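Chorismate synthase (Aquifex aeolicus, PDB 1Q1L) catalyses the anti-1,4-elimination of phosphate from 5-enolpyruvylshikimate-3-phosphate to give chorismate, using reduced FMN as cofactor, in the last step of the shikimate pathway. Local coordinates at the interface of chains A and B. Sequence-based numbering; all coordinates share one arbitrary frame. Chains: chain A/B, Chorismate synthase.

The three contacts lie along one two-fold symmetric interface between chains A and B of the homotetramer. Between centres of C-alpha atoms, contact 1 is about 20 Å from contact 3 and about 33 Å from contact 2; contacts 2 and 3 are about 13 Å apart and share the 3-10 helix 274-279. A:Arg251 of contact 1 immediately precedes helix 252-261, whose last residue A:Met261 is in contact 3. Contact 3 pairs strands; contact 1 joins predicted FMN residues of both chains, and contact 2 sets A:Lys324 and A:Pro325, also predicted, against chain B, so subunit pairing and the flavin site are probably coupled.

Contact 1: the interface of chains A and B. Residues chain A 245, 251, 309; chain B 117, 137, 145, 262, 264.
Backbone meets backbone where the loop at A:Gly309, with phi 58° and psi 37°, brings its CA to 3.8 Å from CA of B:Ala117. This is part of the predicted FMN site of the chorismate synthase family, to which A:Gly309, B:Ala137 and B:Gln264 are assigned, so the cofactor site probably draws on both subunits. B:Ala117 is poorly ordered; as modelled, its methyl CB rests against CB of A:His245 at 3.7 Å. With CG lodged between the backbone N and the carbonyl carbon (chi1 65°), the imidazole of A:His245 points ND1 at B:Ala137 N, 3.7 Å away and too far for a hydrogen bond. The outstretched chain of A:Arg251 passes CD and NE over the carbonyl O of B:Ser262, with NE 3.3 Å from that oxygen but not bonded to it. NH2 of the same guanidinium abuts the aliphatic CG of B:Gln264 at 3.3 Å, and O of A:Gly309 lies above one face, nearer its edge than its centre. B:Arg145 holds B:Ser262 through both terminal nitrogens: NH1 bonds the hydroxyl OG and NH2 the same carbonyl O, each at 3.0 Å. NE of A:Arg251 lies 4.1 Å from NH2 of B:Arg145, so the like charges would probably repel unless offset by neighbouring groups.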
ATOM      1  N   HIS A 245     -11.655  11.006   9.256  1.00 34.72           N
ATOM      2  CA  HIS A 245     -11.543  12.318   8.635  1.00 35.65           C
ATOM      3  C   HIS A 245     -10.107  12.838   8.603  1.00 35.96           C
ATOM      4  O   HIS A 245      -9.828  13.826   7.935  1.00 36.87           O
ATOM      5  CB  HIS A 245     -12.392  13.306   9.425  1.00 39.26           C
ATOM      6  CG  HIS A 245     -11.889  13.529  10.818  1.00 39.53           C
ATOM      7  ND1 HIS A 245     -10.999  14.532  11.135  1.00 42.41           N
ATOM      8  CD2 HIS A 245     -12.080  12.823  11.956  1.00 40.63           C
ATOM      9  CE1 HIS A 245     -10.662  14.432  12.408  1.00 40.42           C
ATOM     10  NE2 HIS A 245     -11.303  13.403  12.930  1.00 43.21           N
ATOM     11  N   ARG A 251     -11.407   8.590   4.446  1.00 29.40           N
ATOM     12  CA  ARG A 251     -12.828   8.909   4.495  1.00 30.63           C
ATOM     13  C   ARG A 251     -13.656   7.770   3.916  1.00 30.96           C
ATOM     14  O   ARG A 251     -13.418   7.331   2.787  1.00 31.03           O
ATOM     15  CB  ARG A 251     -13.077  10.209   3.743  1.00 31.57           C
ATOM     16  CG  ARG A 251     -12.539  11.416   4.499  1.00 35.01           C
ATOM     17  CD  ARG A 251     -12.634  12.701   3.693  1.00 40.41           C
ATOM     18  NE  ARG A 251     -12.797  13.848   4.579  1.00 47.16           N
ATOM     19  CZ  ARG A 251     -13.972  14.373   4.908  1.00 48.91           C
ATOM     20  NH1 ARG A 251     -15.091  13.861   4.412  1.00 49.52           N
ATOM     21  NH2 ARG A 251     -14.029  15.393   5.751  1.00 50.82           N
ATOM     22  N   GLY A 309     -18.854  13.652   7.495  1.00 37.11           N
ATOM     23  CA  GLY A 309     -17.455  14.044   7.551  1.00 37.80           C
ATOM     24  C   GLY A 309     -16.432  12.931   7.397  1.00 38.45           C
ATOM     25  O   GLY A 309     -15.389  12.952   8.050  1.00 39.35           O
TER
ATOM     26  N   ALA B 117     -17.607  15.796  10.500  1.00 81.25           N
ATOM     27  CA  ALA B 117     -16.988  14.697  11.234  1.00 80.78           C
ATOM     28  C   ALA B 117     -17.229  14.837  12.735  1.00 80.18           C
ATOM     29  O   ALA B 117     -17.046  13.882  13.493  1.00 80.18           O
ATOM     30  CB  ALA B 117     -15.489  14.657  10.945  1.00 80.69           C
ATOM     31  N   ALA B 137     -11.115  18.240  10.741  1.00 61.00           N
ATOM     32  CA  ALA B 137     -12.108  17.920   9.719  1.00 61.49           C
ATOM     33  C   ALA B 137     -12.472  19.144   8.880  1.00 60.85           C
ATOM     34  O   ALA B 137     -12.946  19.014   7.750  1.00 61.12           O
ATOM     35  CB  ALA B 137     -13.365  17.350  10.377  1.00 61.10           C
ATOM     36  N   ARG B 145      -4.416  20.371   0.348  1.00 35.50           N
ATOM     37  CA  ARG B 145      -4.718  19.540  -0.809  1.00 35.18           C
ATOM     38  C   ARG B 145      -4.477  20.332  -2.088  1.00 34.33           C
ATOM     39  O   ARG B 145      -3.905  19.827  -3.053  1.00 33.16           O
ATOM     40  CB  ARG B 145      -6.178  19.112  -0.802  1.00 37.78           C
ATOM     41  CG  ARG B 145      -6.603  18.199   0.314  1.00 41.48           C
ATOM     42  CD  ARG B 145      -7.908  17.543  -0.093  1.00 41.60           C
ATOM     43  NE  ARG B 145      -8.672  17.029   1.035  1.00 42.27           N
ATOM     44  CZ  ARG B 145      -9.641  16.132   0.915  1.00 40.57           C
ATOM     45  NH1 ARG B 145      -9.951  15.656  -0.285  1.00 39.12           N
ATOM     46  NH2 ARG B 145     -10.296  15.711   1.989  1.00 42.46           N
ATOM     47  N   SER B 262     -13.917  12.353  -1.523  1.00 28.97           N
ATOM     48  CA  SER B 262     -13.183  12.535  -0.274  1.00 30.62           C
ATOM     49  C   SER B 262     -13.222  13.994   0.143  1.00 31.90           C
ATOM     50  O   SER B 262     -12.873  14.333   1.271  1.00 33.35           O
ATOM     51  CB  SER B 262     -11.724  12.088  -0.415  1.00 30.01           C
ATOM     52  OG  SER B 262     -10.995  12.973  -1.246  1.00 31.02           O
ATOM     53  N   GLN B 264     -14.660  17.371   1.458  1.00 32.60           N
ATOM     54  CA  GLN B 264     -15.670  17.686   2.451  1.00 34.80           C
ATOM     55  C   GLN B 264     -16.999  18.113   1.827  1.00 34.62           C
ATOM     56  O   GLN B 264     -17.021  18.859   0.849  1.00 34.50           O
ATOM     57  CB  GLN B 264     -15.157  18.793   3.384  1.00 37.84           C
ATOM     58  CG  GLN B 264     -13.991  18.374   4.278  1.00 42.12           C
ATOM     59  CD  GLN B 264     -12.624  18.545   3.624  1.00 45.87           C
ATOM     60  OE1 GLN B 264     -12.426  18.219   2.447  1.00 44.78           O
ATOM     61  NE2 GLN B 264     -11.665  19.044   4.400  1.00 47.23           N
TER

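Contact 2: the interface of chains A and B. Residues chain A 226, 228, 324-325; chain B 277-278, 280-282, 285.
A:Pro325, in the predicted FMN-binding segment of chain A, presses its ring into a turn of chain B formed by the 3-10 helix 274-279 and the short helix 282-285. Its CB packs tightly on CA of B:Gly282, at 3.3 Å. Further round the ring, CG meets the carbonyl oxygen of B:Arg280 at 3.2 Å. CD, next to the ring nitrogen, touches O of B:Ala277 and also CG2 of B:Val285, the latter at 3.8 Å. That methyl branch stands beside its own backbone N because CG1 takes the place anti to it (chi1 175°), and the valine crosses the proline ring at about a right angle. An alanine at A:Pro325 would keep CB but would probably open a gap between B:Val285 and the carbonyls of B:Ala277 and B:Arg280, setting the valine methyl free to shift. Beside the proline ring, B:Gly282 N donates to the carbonyl O of A:Ser226 at 2.9 Å, tying the start of helix 282-285 to the neighbouring loop. A water also links the chains: water 1 is bonded to N of A:Gly228 and to O of B:Arg280. The oxygen of water 1 also bonds the carbonyl O of B:Ala278, at 2.7 Å.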
ATOM      1  N   SER A 226     -30.417  -0.992 -25.813  1.00 54.47           N
ATOM      2  CA  SER A 226     -29.982  -1.518 -24.525  1.00 51.19           C
ATOM      3  C   SER A 226     -30.407  -0.556 -23.417  1.00 48.39           C
ATOM      4  O   SER A 226     -30.608   0.631 -23.662  1.00 47.45           O
ATOM      5  CB  SER A 226     -28.463  -1.712 -24.512  1.00 49.47           C
ATOM      6  OG  SER A 226     -27.784  -0.529 -24.899  1.00 49.28           O
ATOM      7  N   GLY A 228     -30.011   0.944 -19.212  1.00 42.22           N
ATOM      8  CA  GLY A 228     -29.156   1.148 -18.060  1.00 38.69           C
ATOM      9  C   GLY A 228     -30.057   1.063 -16.846  1.00 37.23           C
ATOM     10  O   GLY A 228     -31.206   0.632 -16.958  1.00 37.22           O
ATOM     11  N   LYS A 324     -24.672   2.661 -16.732  1.00 34.47           N
ATOM     12  CA  LYS A 324     -24.992   3.088 -18.089  1.00 37.21           C
ATOM     13  C   LYS A 324     -25.468   1.900 -18.913  1.00 39.11           C
ATOM     14  O   LYS A 324     -25.235   0.747 -18.546  1.00 37.73           O
ATOM     15  CB  LYS A 324     -23.769   3.714 -18.758  1.00 35.30           C
ATOM     16  CG  LYS A 324     -22.726   2.710 -19.226  1.00 37.75           C
ATOM     17  CD  LYS A 324     -21.584   3.414 -19.946  1.00 39.31           C
ATOM     18  CE  LYS A 324     -20.777   2.452 -20.820  1.00 43.33           C
ATOM     19  NZ  LYS A 324     -20.114   1.366 -20.051  1.00 46.81           N
ATOM     20  N   PRO A 325     -26.148   2.169 -20.040  1.00 42.55           N
ATOM     21  CA  PRO A 325     -26.654   1.109 -20.913  1.00 46.06           C
ATOM     22  C   PRO A 325     -25.516   0.211 -21.387  1.00 51.37           C
ATOM     23  O   PRO A 325     -24.455   0.690 -21.790  1.00 50.28           O
ATOM     24  CB  PRO A 325     -27.285   1.883 -22.069  1.00 44.47           C
ATOM     25  CG  PRO A 325     -27.684   3.168 -21.444  1.00 42.90           C
ATOM     26  CD  PRO A 325     -26.496   3.492 -20.582  1.00 42.63           C
TER
ATOM     27  N   ALA B 277     -27.205   9.071 -17.856  1.00 35.58           N
ATOM     28  CA  ALA B 277     -26.877   8.026 -18.810  1.00 35.24           C
ATOM     29  C   ALA B 277     -27.625   6.744 -18.459  1.00 36.19           C
ATOM     30  O   ALA B 277     -28.006   5.977 -19.337  1.00 36.88           O
ATOM     31  CB  ALA B 277     -25.368   7.772 -18.816  1.00 35.01           C
ATOM     32  N   ALA B 278     -27.835   6.526 -17.167  1.00 36.85           N
ATOM     33  CA  ALA B 278     -28.529   5.336 -16.692  1.00 39.03           C
ATOM     34  C   ALA B 278     -29.999   5.324 -17.107  1.00 40.94           C
ATOM     35  O   ALA B 278     -30.656   4.283 -17.061  1.00 40.64           O
ATOM     36  CB  ALA B 278     -28.420   5.249 -15.172  1.00 39.48           C
ATOM     37  N   ARG B 280     -31.044   6.604 -20.195  1.00 45.51           N
ATOM     38  CA  ARG B 280     -31.149   6.641 -21.651  1.00 47.01           C
ATOM     39  C   ARG B 280     -30.977   5.294 -22.340  1.00 48.21           C
ATOM     40  O   ARG B 280     -30.631   4.294 -21.712  1.00 49.43           O
ATOM     41  CB  ARG B 280     -30.114   7.606 -22.231  1.00 47.40           C
ATOM     42  CG  ARG B 280     -30.261   9.058 -21.806  1.00 49.42           C
ATOM     43  CD  ARG B 280     -29.277   9.919 -22.586  1.00 51.08           C
ATOM     44  NE  ARG B 280     -29.379  11.340 -22.269  1.00 53.56           N
ATOM     45  CZ  ARG B 280     -28.679  12.289 -22.885  1.00 54.34           C
ATOM     46  NH1 ARG B 280     -27.826  11.967 -23.851  1.00 52.13           N
ATOM     47  NH2 ARG B 280     -28.826  13.559 -22.532  1.00 55.99           N
ATOM     48  N   PHE B 281     -31.228   5.282 -23.647  1.00 48.91           N
ATOM     49  CA  PHE B 281     -31.071   4.078 -24.458  1.00 49.60           C
ATOM     50  C   PHE B 281     -29.576   3.933 -24.741  1.00 48.65           C
ATOM     51  O   PHE B 281     -28.844   4.924 -24.735  1.00 47.50           O
ATOM     52  CB  PHE B 281     -31.813   4.220 -25.794  1.00 52.37           C
ATOM     53  CG  PHE B 281     -33.311   4.212 -25.674  1.00 54.54           C
ATOM     54  CD1 PHE B 281     -33.980   3.089 -25.201  1.00 55.57           C
ATOM     55  CD2 PHE B 281     -34.057   5.320 -26.062  1.00 56.28           C
ATOM     56  CE1 PHE B 281     -35.374   3.067 -25.115  1.00 56.52           C
ATOM     57  CE2 PHE B 281     -35.454   5.311 -25.981  1.00 57.68           C
ATOM     58  CZ  PHE B 281     -36.112   4.180 -25.506  1.00 56.93           C
ATOM     59  N   GLY B 282     -29.129   2.710 -24.999  1.00 46.98           N
ATOM     60  CA  GLY B 282     -27.722   2.493 -25.282  1.00 47.41           C
ATOM     61  C   GLY B 282     -27.170   3.369 -26.396  1.00 48.43           C
ATOM     62  O   GLY B 282     -26.041   3.856 -26.312  1.00 48.26           O
ATOM     63  N   VAL B 285     -26.241   7.051 -25.408  1.00 45.57           N
ATOM     64  CA  VAL B 285     -25.116   7.249 -24.502  1.00 43.73           C
ATOM     65  C   VAL B 285     -23.799   6.933 -25.208  1.00 43.37           C
ATOM     66  O   VAL B 285     -22.804   7.628 -25.030  1.00 42.07           O
ATOM     67  CB  VAL B 285     -25.257   6.346 -23.251  1.00 43.44           C
ATOM     68  CG1 VAL B 285     -24.021   6.467 -22.367  1.00 41.43           C
ATOM     69  CG2 VAL B 285     -26.508   6.737 -22.475  1.00 40.25           C
TER
HETATM   70  O   HOH W   1     -31.221   3.220 -19.436  1.00 36.29           O

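Contact 3: the interface of chains A and B. Residues chain A 261, 267-269, 275; chain B 269-271, 274-275.
A:Val269 and B:Val269 face each other where the two copies of strand 266-271 meet, pairing the subunits strand to strand through antiparallel bridges. N of A:Val269 gives a hydrogen bond of 2.8 Å to O of B:Val269, and the reciprocal bond from B:Val269 N to A:Val269 O is 3.0 Å. Further along, N of B:Ile271 reaches O of A:Lys267 at 2.9 Å. The chain of A:Lys267 turns sharply after CG (chi2 -70°), which lays CD beside the carbonyl O of B:Ile271, 3.5 Å away, and the two side chains cross at about a right angle. Selenomethionine A:Met261, at the end of helix 252-261, brings its terminal CE to O of B:Val269 and to the CG1 branch of B:Ile271. The CE2–CZ rim of A:Phe275 lies against B:Glu270, with CE2 3.4 Å from CG, while ring and carboxylate planes stand 40° apart. From the 3-10 helix 274-279, the B:Phe275 ring sets CE2 3.6 Å from N of A:Val269 in the other chain. What positions B:Glu270 against A:Phe275 is a bond within chain B: B:Phe275 N donates to B:Glu270 OE2 at 2.7 Å, from above the carboxylate plane.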
HETATM    1  N   MSE A 261     -17.861   2.749  -8.095  1.00 26.48           N
HETATM    2  CA  MSE A 261     -17.521   3.252  -9.420  1.00 28.75           C
HETATM    3  C   MSE A 261     -16.591   2.305 -10.168  1.00 29.32           C
HETATM    4  O   MSE A 261     -16.510   2.353 -11.401  1.00 30.11           O
HETATM    5  CB  MSE A 261     -16.856   4.624  -9.313  1.00 28.11           C
HETATM    6  CG  MSE A 261     -16.789   5.376 -10.621  1.00 34.31           C
HETATM    7 SE   MSE A 261     -18.522   6.127 -11.120  1.00 39.04          SE
HETATM    8  CE  MSE A 261     -18.422   7.751 -10.072  1.00 33.30           C
ATOM      9  N   LYS A 267     -21.362   4.654 -13.755  1.00 32.06           N
ATOM     10  CA  LYS A 267     -20.924   6.010 -14.070  1.00 31.15           C
ATOM     11  C   LYS A 267     -21.289   7.048 -13.017  1.00 30.44           C
ATOM     12  O   LYS A 267     -20.902   8.212 -13.124  1.00 31.44           O
ATOM     13  CB  LYS A 267     -21.491   6.423 -15.430  1.00 32.79           C
ATOM     14  CG  LYS A 267     -20.782   5.766 -16.613  1.00 35.54           C
ATOM     15  CD  LYS A 267     -19.387   6.344 -16.741  1.00 39.75           C
ATOM     16  CE  LYS A 267     -18.618   5.763 -17.897  1.00 41.65           C
ATOM     17  NZ  LYS A 267     -17.244   6.325 -17.906  1.00 42.63           N
ATOM     18  N   GLY A 268     -22.039   6.638 -12.002  1.00 29.90           N
ATOM     19  CA  GLY A 268     -22.414   7.588 -10.973  1.00 29.27           C
ATOM     20  C   GLY A 268     -22.626   6.946  -9.625  1.00 27.21           C
ATOM     21  O   GLY A 268     -23.042   5.791  -9.531  1.00 26.58           O
ATOM     22  N   VAL A 269     -22.323   7.694  -8.572  1.00 25.97           N
ATOM     23  CA  VAL A 269     -22.507   7.189  -7.224  1.00 26.34           C
ATOM     24  C   VAL A 269     -22.859   8.321  -6.267  1.00 28.15           C
ATOM     25  O   VAL A 269     -22.241   9.386  -6.286  1.00 27.00           O
ATOM     26  CB  VAL A 269     -21.235   6.475  -6.718  1.00 27.05           C
ATOM     27  CG1 VAL A 269     -20.049   7.395  -6.854  1.00 29.03           C
ATOM     28  CG2 VAL A 269     -21.407   6.077  -5.253  1.00 24.99           C
ATOM     29  N   PHE A 275     -26.962  14.176  -5.355  1.00 34.86           N
ATOM     30  CA  PHE A 275     -27.174  15.358  -6.185  1.00 36.92           C
ATOM     31  C   PHE A 275     -28.436  16.124  -5.791  1.00 37.25           C
ATOM     32  O   PHE A 275     -28.486  17.345  -5.906  1.00 38.95           O
ATOM     33  CB  PHE A 275     -27.225  14.961  -7.666  1.00 33.59           C
ATOM     34  CG  PHE A 275     -25.865  14.759  -8.281  1.00 34.43           C
ATOM     35  CD1 PHE A 275     -25.171  15.834  -8.834  1.00 34.79           C
ATOM     36  CD2 PHE A 275     -25.252  13.508  -8.253  1.00 32.14           C
ATOM     37  CE1 PHE A 275     -23.882  15.663  -9.350  1.00 33.62           C
ATOM     38  CE2 PHE A 275     -23.962  13.324  -8.766  1.00 34.76           C
ATOM     39  CZ  PHE A 275     -23.277  14.403  -9.314  1.00 33.23           C
TER
ATOM     40  N   VAL B 269     -21.077  11.986  -7.130  0.50 24.93           N
ATOM     41  CA  VAL B 269     -20.023  12.054  -8.225  0.50 26.19           C
ATOM     42  C   VAL B 269     -20.486  11.232  -9.554  0.50 28.05           C
ATOM     43  O   VAL B 269     -21.053  10.051  -9.463  0.50 27.27           O
ATOM     44  CB  VAL B 269     -18.419  11.404  -7.642  0.50 27.58           C
ATOM     45  CG1 VAL B 269     -17.118  11.581  -9.004  0.50 25.50           C
ATOM     46  CG2 VAL B 269     -17.894  12.300  -6.071  0.50 25.38           C
ATOM     47  N   GLU B 270     -20.249  11.834 -10.711  1.00 30.17           N
ATOM     48  CA  GLU B 270     -20.593  11.207 -11.968  1.00 32.26           C
ATOM     49  C   GLU B 270     -19.423  11.415 -12.906  1.00 32.63           C
ATOM     50  O   GLU B 270     -18.720  12.418 -12.822  1.00 34.38           O
ATOM     51  CB  GLU B 270     -21.838  11.862 -12.583  1.00 33.16           C
ATOM     52  CG  GLU B 270     -23.087  11.826 -11.730  1.00 36.24           C
ATOM     53  CD  GLU B 270     -24.253  12.558 -12.394  1.00 40.53           C
ATOM     54  OE1 GLU B 270     -24.074  13.727 -12.799  1.00 43.16           O
ATOM     55  OE2 GLU B 270     -25.341  11.968 -12.512  1.00 41.70           O
ATOM     56  N   ILE B 271     -19.196  10.451 -13.781  1.00 33.34           N
ATOM     57  CA  ILE B 271     -18.151  10.574 -14.781  1.00 32.43           C
ATOM     58  C   ILE B 271     -18.977  10.712 -16.054  1.00 32.06           C
ATOM     59  O   ILE B 271     -19.674   9.774 -16.433  1.00 31.18           O
ATOM     60  CB  ILE B 271     -17.301   9.291 -14.897  1.00 33.08           C
ATOM     61  CG1 ILE B 271     -16.667   8.942 -13.548  1.00 33.92           C
ATOM     62  CG2 ILE B 271     -16.233   9.475 -15.953  1.00 32.91           C
ATOM     63  CD1 ILE B 271     -15.678   9.957 -13.022  1.00 35.70           C
ATOM     64  N   GLY B 274     -23.422  10.426 -16.261  1.00 38.45           N
ATOM     65  CA  GLY B 274     -23.793   9.925 -14.947  1.00 35.54           C
ATOM     66  C   GLY B 274     -25.150   9.259 -14.821  1.00 34.99           C
ATOM     67  O   GLY B 274     -25.511   8.390 -15.617  1.00 33.03           O
ATOM     68  N   PHE B 275     -25.898   9.657 -13.797  1.00 32.97           N
ATOM     69  CA  PHE B 275     -27.223   9.103 -13.549  1.00 33.94           C
ATOM     70  C   PHE B 275     -28.131   9.298 -14.765  1.00 34.68           C
ATOM     71  O   PHE B 275     -29.020   8.484 -15.017  1.00 36.60           O
ATOM     72  CB  PHE B 275     -27.829   9.743 -12.288  1.00 32.74           C
ATOM     73  CG  PHE B 275     -27.270   9.181 -10.996  1.00 33.46           C
ATOM     74  CD1 PHE B 275     -27.913   8.134 -10.341  1.00 31.54           C
ATOM     75  CD2 PHE B 275     -26.068   9.652 -10.476  1.00 31.65           C
ATOM     76  CE1 PHE B 275     -27.365   7.563  -9.189  1.00 32.66           C
ATOM     77  CE2 PHE B 275     -25.508   9.084  -9.320  1.00 34.17           C
ATOM     78  CZ  PHE B 275     -26.157   8.038  -8.677  1.00 31.51           C
TER